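Local coordinates for probable M18-family aminopeptidase 1 (Thermotoga maritima, PDB 2GLF), which probably acts as a zinc-dependent metallo-aminopeptidase of the M18 family, removing amino acids from the N-termini of peptides, at the interface of chains A and B and the interface of chains A and C. Numbering follows the deposited sequence. Chains: chain A/B/C, Probable M18-family aminopeptidase 1.

Contact 1: the interface of chains A and B. Residues chain A 2, 377, 381, 387; chain B 139-141, 218-219, 221-222.
This patch of the A-B interface of the deposited assembly, which may be the biological one, is mainly polar and centres on the guanidinium of A:Arg377. Two salt bridges hold that group. A:Arg377 NH2 meets B:Asp219 OD2 at 2.6 Å, in the guanidinium plane and nearly straight (165° at H). A:Arg377 NH1 meets the carboxylate oxygen OE1 of B:Glu218 at 3.1 Å. Both carboxylates are approached from above their planes. The arginine chain bends at chi2 and chi3.

Further hydrogen bonds fix its rotation. A:Arg377 NH2 also donates to B:Ser222 OG at 2.9 Å, and that hydroxyl donates to the backbone carbonyl O of B:Phe139. The carbonyl oxygen of B:Glu218 lies over the centre of one guanidinium face. B:Asn141 CA covers the rim of the other. This poorly ordered residue also puts B:Asn141 ND2 2.6 Å from A:Asn381 ND2, without a bond.

B:Glu218 reaches in with an extended chain, CG anti to the backbone N (chi1 180°). B:Glu218 OE1 accepts a second bond, 3.0 Å from A:Asn381 ND2, on the syn lone pair. A:Trp387 NE1 donates to A:Asn381 OD1 at 3.1 Å and so steadies this amide. Water 1 links the same OD1 to B:Glu218 OE2.

Apolar contact is slight: at the ring edge, A:Trp387 CH2 meets B:Val221 CG1 at 3.8 Å.

In chain A the site joins helix 370-382 to strand 387-389. In chain B it combines 3-10 helix 217-220 with the end of strand 132-139.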
# COMPACT_ATOMS: atom_id res chain seq x y z
N MSE A 2 -1.55 -51.51 9.05
CA MSE A 2 -2.59 -50.63 9.57
C MSE A 2 -3.45 -50.05 8.45
O MSE A 2 -2.94 -49.38 7.55
CB MSE A 2 -1.97 -49.50 10.37
CG MSE A 2 -2.97 -48.76 11.24
SE MSE A 2 -2.24 -47.16 12.00
CE MSE A 2 -3.15 -45.86 10.88
N ARG A 377 -7.33 -47.93 23.89
CA ARG A 377 -7.09 -48.64 22.65
C ARG A 377 -7.35 -50.13 22.82
O ARG A 377 -7.82 -50.79 21.90
CB ARG A 377 -5.65 -48.42 22.18
CG ARG A 377 -5.52 -48.27 20.67
CD ARG A 377 -4.78 -49.42 20.02
NE ARG A 377 -3.40 -49.50 20.48
CZ ARG A 377 -2.44 -50.17 19.86
NH1 ARG A 377 -2.70 -50.84 18.74
NH2 ARG A 377 -1.21 -50.20 20.38
N ASN A 381 -10.35 -52.12 20.57
CA ASN A 381 -9.98 -53.24 19.72
C ASN A 381 -10.52 -54.58 20.22
O ASN A 381 -10.95 -55.42 19.42
CB ASN A 381 -8.46 -53.31 19.57
CG ASN A 381 -7.91 -52.15 18.78
OD1 ASN A 381 -8.47 -51.76 17.76
ND2 ASN A 381 -6.80 -51.59 19.25
N TRP A 387 -12.70 -47.58 15.07
CA TRP A 387 -12.29 -46.23 15.45
C TRP A 387 -11.16 -45.71 14.55
O TRP A 387 -10.52 -46.46 13.82
CB TRP A 387 -11.85 -46.20 16.92
CG TRP A 387 -10.63 -47.02 17.20
CD1 TRP A 387 -10.54 -48.39 17.24
CD2 TRP A 387 -9.30 -46.53 17.40
NE1 TRP A 387 -9.24 -48.78 17.44
CE2 TRP A 387 -8.45 -47.66 17.54
CE3 TRP A 387 -8.74 -45.25 17.46
CZ2 TRP A 387 -7.08 -47.54 17.74
CZ3 TRP A 387 -7.36 -45.13 17.67
CH2 TRP A 387 -6.55 -46.27 17.80
N PHE B 139 2.81 -48.35 23.75
CA PHE B 139 2.18 -49.53 24.34
C PHE B 139 1.60 -50.38 23.23
O PHE B 139 0.93 -49.87 22.33
CB PHE B 139 1.07 -49.12 25.31
CG PHE B 139 1.56 -48.39 26.52
CD1 PHE B 139 1.73 -47.01 26.49
CD2 PHE B 139 1.88 -49.07 27.68
CE1 PHE B 139 2.21 -46.33 27.60
CE2 PHE B 139 2.37 -48.40 28.79
CZ PHE B 139 2.54 -47.03 28.76
N LYS B 140 1.86 -51.69 23.28
CA LYS B 140 1.33 -52.60 22.27
C LYS B 140 -0.16 -52.73 22.56
O LYS B 140 -0.65 -52.22 23.57
CB LYS B 140 2.01 -53.97 22.39
CG LYS B 140 3.52 -53.91 22.55
CD LYS B 140 4.25 -53.87 21.22
CE LYS B 140 4.61 -55.28 20.77
NZ LYS B 140 5.56 -55.97 21.70
N ASN B 141 -0.89 -53.42 21.69
CA ASN B 141 -2.33 -53.58 21.91
C ASN B 141 -2.59 -54.47 23.12
O ASN B 141 -3.68 -54.47 23.68
CB ASN B 141 -3.00 -54.17 20.68
CG ASN B 141 -4.50 -54.04 20.72
OD1 ASN B 141 -5.14 -54.40 21.71
ND2 ASN B 141 -5.08 -53.52 19.64
N GLU B 218 0.09 -49.14 14.42
CA GLU B 218 -1.00 -48.65 15.26
C GLU B 218 -0.55 -48.36 16.70
O GLU B 218 -1.27 -47.71 17.46
CB GLU B 218 -2.16 -49.64 15.27
CG GLU B 218 -3.33 -49.19 16.14
CD GLU B 218 -4.48 -50.17 16.11
OE1 GLU B 218 -5.24 -50.21 17.10
OE2 GLU B 218 -4.63 -50.89 15.10
N ASP B 219 0.64 -48.83 17.05
CA ASP B 219 1.17 -48.62 18.39
C ASP B 219 1.63 -47.19 18.65
O ASP B 219 1.78 -46.80 19.81
CB ASP B 219 2.33 -49.59 18.67
CG ASP B 219 1.85 -51.02 18.84
OD1 ASP B 219 2.71 -51.92 18.96
OD2 ASP B 219 0.63 -51.24 18.86
N VAL B 221 -0.09 -44.63 18.09
CA VAL B 221 -1.26 -43.95 18.62
C VAL B 221 -1.16 -43.95 20.14
O VAL B 221 -1.02 -42.90 20.77
CB VAL B 221 -2.55 -44.66 18.22
CG1 VAL B 221 -3.75 -43.89 18.74
CG2 VAL B 221 -2.63 -44.82 16.71
N SER B 222 -1.23 -45.15 20.72
CA SER B 222 -1.12 -45.33 22.16
C SER B 222 0.34 -45.16 22.53
O SER B 222 0.96 -46.07 23.10
CB SER B 222 -1.61 -46.72 22.55
OG SER B 222 -0.92 -47.73 21.82
O HOH W 1 -7.66 -51.44 14.94

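Contact 2: the interface of chains A and B. Residues chain A 362-365, 367; chain B 277, 279-280, 283.
B:Ile280 buries the most surface in this small patch of the A-B interface, an interface of the deposited assembly that may also be the biological one. Its side chain packs against the backbone of A:Lys362. B:Ile280 CB lies 3.3 Å from A:Lys362 O, and B:Ile280 CG2 lies 3.5 Å from the same oxygen. CG1 takes the crowded position between the backbone N and the carbonyl carbon (chi1 55°). CG2 also comes near CD1 of the A:Tyr363 ring, and these two side chains cross obliquely. The backbone carbonyl O of B:Ile280 accepts a hydrogen bond from A:Ser364 N at 3.0 Å. The bond is fairly straight (161° at H) and runs nearly along the C=O axis. It ties main chain to main chain.

B:Lys277 comes second. Its chain bends at chi2 and chi4 and crosses A:Asp367 at about a right angle. B:Lys277 NZ lies 3.6 Å from A:Asp367 CB and 4.0 Å from the carboxylate oxygen OD1 of A:Asp367, a long salt bridge.

A:Asp367 has CG anti to the backbone N (chi1 -173°). A:Asp367 OD1 also makes a salt bridge within chain A to A:Lys362 NZ, 3.1 Å, a weak hydrogen bond. This carboxylate probably offsets the like charges of the two lysines.

B:Glu279 is a manganese ligand of chain B, so the neighbouring chain may help hold this segment. The chain A residues form a loop between strand 351-354 and helix 370-382. The chain B residues lie on and around 3-10 helix 278-280.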
# COMPACT_ATOMS: atom_id res chain seq x y z
N LYS A 362 -0.27 -27.21 20.96
CA LYS A 362 -0.88 -27.76 22.17
C LYS A 362 -1.17 -26.83 23.35
O LYS A 362 -1.18 -27.29 24.50
CB LYS A 362 -0.07 -28.94 22.68
CG LYS A 362 -0.29 -30.24 21.94
CD LYS A 362 0.86 -30.53 21.00
CE LYS A 362 0.81 -31.98 20.55
NZ LYS A 362 0.92 -32.92 21.71
N TYR A 363 -1.42 -25.55 23.10
CA TYR A 363 -1.72 -24.63 24.20
C TYR A 363 -3.14 -24.85 24.70
O TYR A 363 -4.03 -25.21 23.94
CB TYR A 363 -1.60 -23.16 23.76
CG TYR A 363 -0.23 -22.74 23.29
CD1 TYR A 363 0.88 -23.55 23.50
CD2 TYR A 363 -0.05 -21.53 22.63
CE1 TYR A 363 2.15 -23.16 23.05
CE2 TYR A 363 1.20 -21.13 22.18
CZ TYR A 363 2.30 -21.95 22.39
OH TYR A 363 3.54 -21.59 21.92
N SER A 364 -3.32 -24.62 26.00
CA SER A 364 -4.63 -24.73 26.65
C SER A 364 -5.48 -25.95 26.29
O SER A 364 -6.70 -25.84 26.16
CB SER A 364 -5.44 -23.46 26.36
OG SER A 364 -4.71 -22.30 26.72
N THR A 365 -4.85 -27.11 26.13
CA THR A 365 -5.60 -28.31 25.80
C THR A 365 -5.14 -29.52 26.59
O THR A 365 -3.96 -29.64 26.93
CB THR A 365 -5.50 -28.66 24.30
OG1 THR A 365 -6.32 -29.80 24.03
CG2 THR A 365 -4.06 -29.00 23.93
N ASP A 367 -4.06 -33.28 27.05
CA ASP A 367 -3.33 -34.16 26.16
C ASP A 367 -3.20 -35.56 26.76
O ASP A 367 -2.22 -35.87 27.45
CB ASP A 367 -1.94 -33.57 25.88
CG ASP A 367 -1.18 -34.34 24.83
OD1 ASP A 367 -0.07 -33.90 24.46
OD2 ASP A 367 -1.69 -35.38 24.38
N LYS B 277 3.61 -29.87 31.78
CA LYS B 277 2.59 -29.06 31.11
C LYS B 277 2.62 -27.54 31.35
O LYS B 277 1.72 -26.84 30.89
CB LYS B 277 1.18 -29.58 31.46
CG LYS B 277 0.61 -30.63 30.52
CD LYS B 277 1.57 -31.79 30.34
CE LYS B 277 0.94 -32.94 29.55
NZ LYS B 277 0.68 -32.60 28.13
N GLU B 279 4.71 -25.34 30.10
CA GLU B 279 4.99 -24.73 28.80
C GLU B 279 3.78 -24.61 27.89
O GLU B 279 3.89 -24.07 26.79
CB GLU B 279 6.09 -25.50 28.07
CG GLU B 279 7.50 -25.40 28.66
CD GLU B 279 8.08 -24.00 28.61
OE1 GLU B 279 7.48 -23.10 28.00
OE2 GLU B 279 9.16 -23.79 29.20
N ILE B 280 2.62 -25.13 28.30
CA ILE B 280 1.41 -25.02 27.49
C ILE B 280 0.23 -24.45 28.28
O ILE B 280 -0.91 -24.50 27.83
CB ILE B 280 0.98 -26.40 26.85
CG1 ILE B 280 0.82 -27.49 27.92
CG2 ILE B 280 2.00 -26.82 25.81
CD1 ILE B 280 -0.50 -27.44 28.68
N ASP B 283 -2.30 -27.27 31.91
CA ASP B 283 -3.57 -28.00 31.85
C ASP B 283 -3.27 -29.49 31.84
O ASP B 283 -2.30 -29.93 31.21
CB ASP B 283 -4.33 -27.63 30.58
CG ASP B 283 -4.74 -26.17 30.54
OD1 ASP B 283 -5.64 -25.78 31.33
OD2 ASP B 283 -4.17 -25.41 29.73

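Contact 3: the interface of chains A and C. Residues chain A 331, 333, 336, 341, 346-347; chain C 108-111, 113.
C:Glu109 hides the most surface in this patch of the two-fold A-C interface of the deposited assembly, which may be the biological one. The contact occurs twice with the chains exchanged. C:Glu109 sits between two lysines of chain A and crosses each at about a right angle. Its chain bends at chi2 (-64°). C:Glu109 CG rests 3.7 Å from A:Lys336 CE, so the two side chains touch through carbon as well as charge. The carboxylate oxygen C:Glu109 OE2 forms a weak, long salt bridge to A:Lys336 NZ at 3.4 Å. OE1 turns toward A:Leu341 CD1 and A:Lys346 CE. A:Lys346 NZ lies 4.3 Å from C:Glu109 OE1, which may add some attraction.

A:Pro333 comes next. Its ring packs against the C:Asp108 backbone, with A:Pro333 CG 3.3 Å from C:Asp108 O. A:Pro333 CG also meets C:Ile111 CD1 at 3.8 Å, while CB touches C:Leu113 CD1.

A:Lys336 starts from the crowded chi1 position (83°) and bends at chi3. Its tip meets that of C:Asp108, a poorly ordered residue. A:Lys336 NZ makes a salt bridge and hydrogen bond to C:Asp108 OD2, 2.9 Å, on the syn lone pair.

A:Lys346 NZ donates to the side-chain amide oxygen OE1 of C:Gln110 at 2.6 Å, in the carbonyl plane and on a lone pair.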
# COMPACT_ATOMS: atom_id res chain seq x y z
N VAL A 331 -12.94 -34.57 7.04
CA VAL A 331 -12.38 -33.83 5.91
C VAL A 331 -13.50 -33.42 4.98
O VAL A 331 -14.35 -34.23 4.61
CB VAL A 331 -11.32 -34.64 5.10
CG1 VAL A 331 -10.20 -35.10 6.01
CG2 VAL A 331 -11.97 -35.80 4.43
N PRO A 333 -13.84 -32.41 1.53
CA PRO A 333 -13.14 -32.43 0.24
C PRO A 333 -12.63 -31.10 -0.33
O PRO A 333 -11.42 -30.87 -0.39
CB PRO A 333 -14.13 -33.15 -0.66
CG PRO A 333 -14.73 -34.14 0.25
CD PRO A 333 -14.99 -33.33 1.51
N LYS A 336 -9.98 -29.81 1.84
CA LYS A 336 -9.11 -30.83 2.40
C LYS A 336 -7.73 -30.28 2.81
O LYS A 336 -7.06 -30.86 3.66
CB LYS A 336 -8.92 -31.98 1.40
CG LYS A 336 -7.86 -31.72 0.35
CD LYS A 336 -7.58 -32.93 -0.52
CE LYS A 336 -8.69 -33.20 -1.52
NZ LYS A 336 -8.31 -34.23 -2.53
N LEU A 341 -4.20 -35.03 6.23
CA LEU A 341 -4.91 -36.25 5.85
C LEU A 341 -4.51 -37.51 6.61
O LEU A 341 -5.35 -38.35 6.87
CB LEU A 341 -4.79 -36.49 4.34
CG LEU A 341 -5.60 -35.63 3.36
CD1 LEU A 341 -6.93 -35.24 3.96
CD2 LEU A 341 -4.82 -34.39 3.02
N LYS A 346 -12.41 -39.41 8.73
CA LYS A 346 -13.24 -39.50 7.53
C LYS A 346 -14.62 -39.99 7.97
O LYS A 346 -14.72 -40.80 8.91
CB LYS A 346 -12.64 -40.51 6.54
CG LYS A 346 -11.21 -40.23 6.12
CD LYS A 346 -11.12 -39.05 5.18
CE LYS A 346 -10.33 -39.42 3.93
NZ LYS A 346 -10.99 -40.55 3.23
N LEU A 347 -15.67 -39.51 7.31
CA LEU A 347 -17.04 -39.91 7.64
C LEU A 347 -17.28 -41.40 7.43
O LEU A 347 -16.87 -41.97 6.42
CB LEU A 347 -18.05 -39.14 6.79
CG LEU A 347 -18.22 -37.64 7.03
CD1 LEU A 347 -19.09 -37.06 5.92
CD2 LEU A 347 -18.85 -37.40 8.39
N ASP C 108 -14.22 -37.44 -4.38
CA ASP C 108 -13.03 -36.76 -3.89
C ASP C 108 -12.86 -37.11 -2.42
O ASP C 108 -13.67 -36.71 -1.58
CB ASP C 108 -13.16 -35.25 -4.05
CG ASP C 108 -11.84 -34.51 -3.84
OD1 ASP C 108 -11.86 -33.26 -3.75
OD2 ASP C 108 -10.79 -35.18 -3.78
N GLU C 109 -11.81 -37.87 -2.10
CA GLU C 109 -11.57 -38.27 -0.72
C GLU C 109 -12.67 -39.20 -0.22
O GLU C 109 -13.17 -39.04 0.89
CB GLU C 109 -11.49 -37.03 0.18
CG GLU C 109 -10.26 -36.17 -0.05
CD GLU C 109 -8.97 -36.90 0.28
OE1 GLU C 109 -8.81 -37.35 1.44
OE2 GLU C 109 -8.11 -37.03 -0.61
N GLN C 110 -13.05 -40.17 -1.05
CA GLN C 110 -14.08 -41.16 -0.72
C GLN C 110 -15.46 -40.57 -0.45
O GLN C 110 -16.24 -41.10 0.34
CB GLN C 110 -13.65 -41.99 0.49
CG GLN C 110 -12.44 -42.89 0.26
CD GLN C 110 -11.18 -42.11 -0.06
OE1 GLN C 110 -10.77 -41.24 0.71
NE2 GLN C 110 -10.57 -42.41 -1.20
N ILE C 111 -15.77 -39.46 -1.12
CA ILE C 111 -17.07 -38.82 -0.94
C ILE C 111 -17.66 -38.45 -2.29
O ILE C 111 -17.11 -37.62 -3.01
CB ILE C 111 -16.96 -37.55 -0.08
CG1 ILE C 111 -16.68 -37.93 1.37
CG2 ILE C 111 -18.24 -36.73 -0.18
CD1 ILE C 111 -16.60 -36.74 2.31
N LEU C 113 -19.70 -36.60 -4.92
CA LEU C 113 -20.16 -35.22 -4.99
C LEU C 113 -20.85 -34.91 -6.30
O LEU C 113 -20.54 -35.50 -7.34
CB LEU C 113 -18.98 -34.27 -4.80
CG LEU C 113 -18.27 -34.38 -3.46
CD1 LEU C 113 -16.88 -33.78 -3.55
CD2 LEU C 113 -19.10 -33.68 -2.40

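Contact 1 and contact 2 are two patches of the same A-B interface, about 23 Å apart between the centres of their C-alpha atoms. They share no residue. In chain A, however, the loop of contact 2 leads straight into helix 370-382, which carries A:Arg377 and A:Asn381 of contact 1. Contact 3 joins chain A to chain C instead, about 24 Å from contact 1 and 30 Å from contact 2. Chain A thus uses separate surfaces for an interface that is not an exact two-fold and for a two-fold one. Such a combination could help build the deposited twelve-subunit assembly.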